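Local coordinates for NADH kinase POS5, mitochondrial (PDB 3AFO), which phosphorylates NADH, and with about half the preference NAD(+), at the expense of ATP, and is a key source of the cellular reductant NADPH in mitochondria, at residues A[83-86]-A[87-90]; A[35-38]-A[39-43]. One frame throughout, in Å; residues are numbered along the deposited sequence.

Interaction 1: residues A[83-86]-A[87-90]; sequences EEIS and QDFK
The backbone N of Asp-88 bonds to Ile-85 O at 2.8 Å, with an N-H...O angle of 148°, and the type I beta turn from Ser-86 to Phe-89 overlaps this link, one residue further on. Ile-85 and Phe-89 run side by side, pointing the same way, and CD1 of Ile-85 meets CE2 of Phe-89 at 4.0 Å. The phenyl ring also turns an edge to the backbone: Phe-89 CD2 is 3.4 Å from Ile-85 O, near the ring plane, and Ser-86 O borders the same edge further off. CB of Asp-88 rests on that carbonyl as well, 3.2 Å from Ile-85 O, beside the oxygen its own amide uses.

This is how the helix 79-86 runs out into the loop leading to strand 101-105, in the N-terminal domain of the NAD kinase family. Ser-86 folds its hydroxyl back along the helix: with OG set between the backbone N and the carbonyl carbon (chi1 54°), it donates to Glu-83 O at 2.9 Å. OG has a second partner in Gly-4 N, tying the N-terminal segment to this helix. Asp-88 OD2 forms a salt bridge with Arg-56 of helix 53-69, and Glu-84 OE1 one with Lys-48 of strand 43-48. OE2 of Glu-84 and OD2 of Asp-88 stay 6.5 Å apart, and these basic partners probably offset their like charges. Phe-89, buried, packs on Ile-63 and Thr-64 of helix 53-69, and its ring meets that of His-101 with the planes inclined by about 35°.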
loop_
_atom_site.group_PDB
_atom_site.type_symbol
_atom_site.label_atom_id
_atom_site.label_comp_id
_atom_site.label_asym_id
_atom_site.label_seq_id
_atom_site.Cartn_x
_atom_site.Cartn_y
_atom_site.Cartn_z
ATOM N N GLU A 83 28.550 39.275 3.978
ATOM C CA GLU A 83 28.035 40.618 3.722
ATOM C C GLU A 83 26.693 40.853 4.413
ATOM O O GLU A 83 26.471 41.912 5.005
ATOM C CB GLU A 83 27.895 40.858 2.217
ATOM C CG GLU A 83 29.136 41.455 1.542
ATOM C CD GLU A 83 28.860 41.896 0.100
ATOM O OE1 GLU A 83 28.235 41.121 -0.652
ATOM O OE2 GLU A 83 29.256 43.021 -0.283
ATOM N N GLU A 84 25.809 39.857 4.340
ATOM C CA GLU A 84 24.487 39.944 4.950
ATOM C C GLU A 84 24.564 40.177 6.459
ATOM O O GLU A 84 23.893 41.060 6.981
ATOM C CB GLU A 84 23.669 38.678 4.665
ATOM C CG GLU A 84 22.236 38.734 5.176
ATOM C CD GLU A 84 21.548 37.380 5.172
ATOM O OE1 GLU A 84 22.232 36.356 4.948
ATOM O OE2 GLU A 84 20.321 37.339 5.404
ATOM N N ILE A 85 25.381 39.388 7.150
ATOM C CA ILE A 85 25.399 39.401 8.612
ATOM C C ILE A 85 26.381 40.402 9.233
ATOM O O ILE A 85 26.349 40.611 10.447
ATOM C CB ILE A 85 25.624 37.985 9.212
ATOM C CG1 ILE A 85 27.048 37.480 8.913
ATOM C CG2 ILE A 85 24.548 37.009 8.704
ATOM C CD1 ILE A 85 27.444 36.237 9.668
ATOM N N SER A 86 27.249 41.004 8.416
ATOM C CA SER A 86 28.280 41.918 8.932
ATOM C C SER A 86 27.689 43.076 9.757
ATOM O O SER A 86 28.223 43.417 10.819
ATOM C CB SER A 86 29.228 42.413 7.829
ATOM O OG SER A 86 28.531 42.987 6.743
ATOM N N GLN A 87 26.593 43.674 9.281
ATOM C CA GLN A 87 25.922 44.743 10.043
ATOM C C GLN A 87 25.269 44.263 11.345
ATOM O O GLN A 87 24.903 45.088 12.183
ATOM C CB GLN A 87 24.893 45.517 9.197
ATOM C CG GLN A 87 25.482 46.332 8.051
ATOM C CD GLN A 87 24.957 47.768 7.977
ATOM O OE1 GLN A 87 23.794 48.043 8.283
ATOM N NE2 GLN A 87 25.828 48.693 7.562
ATOM N N ASP A 88 25.123 42.946 11.520
ATOM C CA ASP A 88 24.426 42.402 12.709
ATOM C C ASP A 88 25.253 42.332 13.998
ATOM O O ASP A 88 24.693 42.143 15.086
ATOM C CB ASP A 88 23.828 41.006 12.441
ATOM C CG ASP A 88 22.780 40.998 11.347
ATOM O OD1 ASP A 88 22.431 42.081 10.821
ATOM O OD2 ASP A 88 22.321 39.882 10.994
ATOM N N PHE A 89 26.575 42.434 13.880
ATOM C CA PHE A 89 27.429 42.417 15.066
ATOM C C PHE A 89 27.541 43.840 15.591
ATOM O O PHE A 89 27.964 44.746 14.870
ATOM C CB PHE A 89 28.804 41.836 14.751
ATOM C CG PHE A 89 28.774 40.380 14.374
ATOM C CD1 PHE A 89 29.058 39.398 15.324
ATOM C CD2 PHE A 89 28.452 39.988 13.075
ATOM C CE1 PHE A 89 29.033 38.047 14.978
ATOM C CE2 PHE A 89 28.425 38.633 12.719
ATOM C CZ PHE A 89 28.719 37.668 13.674
ATOM N N LYS A 90 27.148 44.019 16.843
ATOM C CA LYS A 90 26.973 45.342 17.425
ATOM C C LYS A 90 28.055 45.722 18.423
ATOM O O LYS A 90 27.944 46.739 19.116
ATOM C CB LYS A 90 25.592 45.428 18.080
ATOM C CG LYS A 90 24.430 45.224 17.107
ATOM C CD LYS A 90 24.333 46.362 16.096
ATOM C CE LYS A 90 23.189 46.132 15.124
ATOM N NZ LYS A 90 23.036 47.314 14.233
#

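Interaction 2: residues A[35-38]-A[39-43]; sequences LIWQ and NPLQN
Trp-37 carries CG beside its backbone N and anti to the carbonyl carbon (chi1 -59°), while Leu-41 has CG anti to its own N (chi1 165°); these torsions bring the indole and the leucine branch together across the bend. The contact is a CH-pi interaction spanning the connection between strand 33-36, of the antiparallel sheet that also holds strands 23-25 and 174-186, and strand 43-48, of the five-stranded parallel sheet. Leu-41 CB sits over one indole face, 4.0 Å from the centroid of the five-membered ring of Trp-37 and only 12° from its normal. Further out the two side chains cross at a slant, so that CD1 of Leu-41 reaches CH2 of Trp-37 at 4.0 Å and CD2 of Leu-41 lies 4.1 Å from CZ2 on the same benzo ring. Leu-35 CD1 covers the opposite face, offset toward the rim, leaving the indole sandwiched between two leucines. Helix 161-169 packs against the pair: Val-168 O accepts a hydrogen bond from Trp-37 NE1, which satisfies the one polar atom of the buried ring and should limit its swing, and Phe-165 and Ile-169 touch Leu-41. At the exposed apex, Gln-38 and Asn-39 carry the chain round, and Asn-39 OD1 turns back to lie 3.5 Å from Gln-38 C. The carbonyl O of Asn-39 lies 3.3 Å from Trp-37 CB, beside the base of the side chain.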
loop_
_atom_site.group_PDB
_atom_site.type_symbol
_atom_site.label_atom_id
_atom_site.label_comp_id
_atom_site.label_asym_id
_atom_site.label_seq_id
_atom_site.Cartn_x
_atom_site.Cartn_y
_atom_site.Cartn_z
ATOM N N LEU A 35 34.012 10.761 17.459
ATOM C CA LEU A 35 34.706 11.802 16.712
ATOM C C LEU A 35 35.881 12.343 17.547
ATOM O O LEU A 35 35.687 13.065 18.521
ATOM C CB LEU A 35 33.733 12.925 16.325
ATOM C CG LEU A 35 34.249 14.215 15.662
ATOM C CD1 LEU A 35 34.965 13.942 14.367
ATOM C CD2 LEU A 35 33.118 15.193 15.422
ATOM N N ILE A 36 37.095 11.963 17.168
ATOM C CA ILE A 36 38.293 12.368 17.905
ATOM C C ILE A 36 39.196 13.145 16.960
ATOM O O ILE A 36 39.624 12.632 15.921
ATOM C CB ILE A 36 39.011 11.149 18.577
ATOM C CG1 ILE A 36 38.057 10.461 19.562
ATOM C CG2 ILE A 36 40.284 11.595 19.330
ATOM C CD1 ILE A 36 38.453 9.060 19.970
ATOM N N TRP A 37 39.441 14.401 17.312
ATOM C CA TRP A 37 40.234 15.296 16.489
ATOM C C TRP A 37 41.720 14.967 16.629
ATOM O O TRP A 37 42.267 15.021 17.731
ATOM C CB TRP A 37 39.952 16.752 16.879
ATOM C CG TRP A 37 38.497 17.131 16.718
ATOM C CD1 TRP A 37 37.560 17.250 17.706
ATOM C CD2 TRP A 37 37.822 17.419 15.489
ATOM N NE1 TRP A 37 36.339 17.597 17.168
ATOM C CE2 TRP A 37 36.475 17.712 15.809
ATOM C CE3 TRP A 37 38.226 17.467 14.148
ATOM C CZ2 TRP A 37 35.532 18.044 14.835
ATOM C CZ3 TRP A 37 37.289 17.797 13.184
ATOM C CH2 TRP A 37 35.959 18.080 13.530
ATOM N N GLN A 38 42.360 14.595 15.521
ATOM C CA GLN A 38 43.813 14.379 15.537
ATOM C C GLN A 38 44.547 15.722 15.655
ATOM O O GLN A 38 45.337 15.910 16.579
ATOM C CB GLN A 38 44.302 13.557 14.342
ATOM C CG GLN A 38 45.726 13.022 14.561
ATOM C CD GLN A 38 46.222 12.119 13.450
ATOM O OE1 GLN A 38 46.255 12.501 12.275
ATOM N NE2 GLN A 38 46.640 10.916 13.821
ATOM N N ASN A 39 44.277 16.643 14.727
ATOM C CA ASN A 39 44.615 18.055 14.921
ATOM C C ASN A 39 43.408 18.719 15.579
ATOM O O ASN A 39 42.277 18.396 15.226
ATOM C CB ASN A 39 44.889 18.782 13.591
ATOM C CG ASN A 39 45.602 17.918 12.560
ATOM O OD1 ASN A 39 46.238 16.920 12.887
ATOM N ND2 ASN A 39 45.498 18.314 11.299
ATOM N N PRO A 40 43.637 19.650 16.530
ATOM C CA PRO A 40 42.513 20.340 17.184
ATOM C C PRO A 40 41.534 21.001 16.201
ATOM O O PRO A 40 41.938 21.472 15.135
ATOM C CB PRO A 40 43.207 21.397 18.051
ATOM C CG PRO A 40 44.570 20.797 18.348
ATOM C CD PRO A 40 44.942 20.087 17.073
ATOM N N LEU A 41 40.255 21.007 16.559
ATOM C CA LEU A 41 39.219 21.644 15.739
ATOM C C LEU A 41 39.433 23.155 15.693
ATOM O O LEU A 41 39.516 23.795 16.740
ATOM C CB LEU A 41 37.829 21.329 16.317
ATOM C CG LEU A 41 36.616 22.141 15.857
ATOM C CD1 LEU A 41 36.411 22.013 14.359
ATOM C CD2 LEU A 41 35.362 21.724 16.613
ATOM N N GLN A 42 39.508 23.713 14.489
ATOM C CA GLN A 42 39.684 25.153 14.314
ATOM C C GLN A 42 38.734 25.795 13.294
ATOM O O GLN A 42 38.080 26.790 13.614
ATOM C CB GLN A 42 41.132 25.483 13.931
ATOM C CG GLN A 42 42.139 25.370 15.064
ATOM C CD GLN A 42 43.486 25.955 14.673
ATOM O OE1 GLN A 42 44.203 25.403 13.834
ATOM N NE2 GLN A 42 43.827 27.093 15.271
ATOM N N ASN A 43 38.681 25.241 12.078
ATOM C CA ASN A 43 37.939 25.843 10.971
ATOM C C ASN A 43 36.477 25.363 10.927
ATOM O O ASN A 43 36.191 24.235 10.499
ATOM C CB ASN A 43 38.609 25.543 9.631
ATOM C CG ASN A 43 40.058 26.041 9.552
ATOM O OD1 ASN A 43 40.526 26.832 10.387
ATOM N ND2 ASN A 43 40.770 25.576 8.527
#

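In the fold
Coming from the N terminus, the chain reaches interaction 2 first: residues 35-43 round off strand 33-36 and hand the chain over to strand 43-48, passing from an antiparallel sheet to the parallel one beside helix 161-169. It then runs through helix 53-69 and strand 74-76 into helix 79-86, whose last residues take part in interaction 1. Each contact closes only a short local turn, and the two follow in series, neither nesting nor crossing. The centres of interactions 1 and 2 lie 28 Å apart. Between their nearest atoms about 14 Å remains, so they do not touch. Interaction 1 ties the C-terminal part of helix 79-86 to helix 53-69 and to the N-terminal strand 8-12.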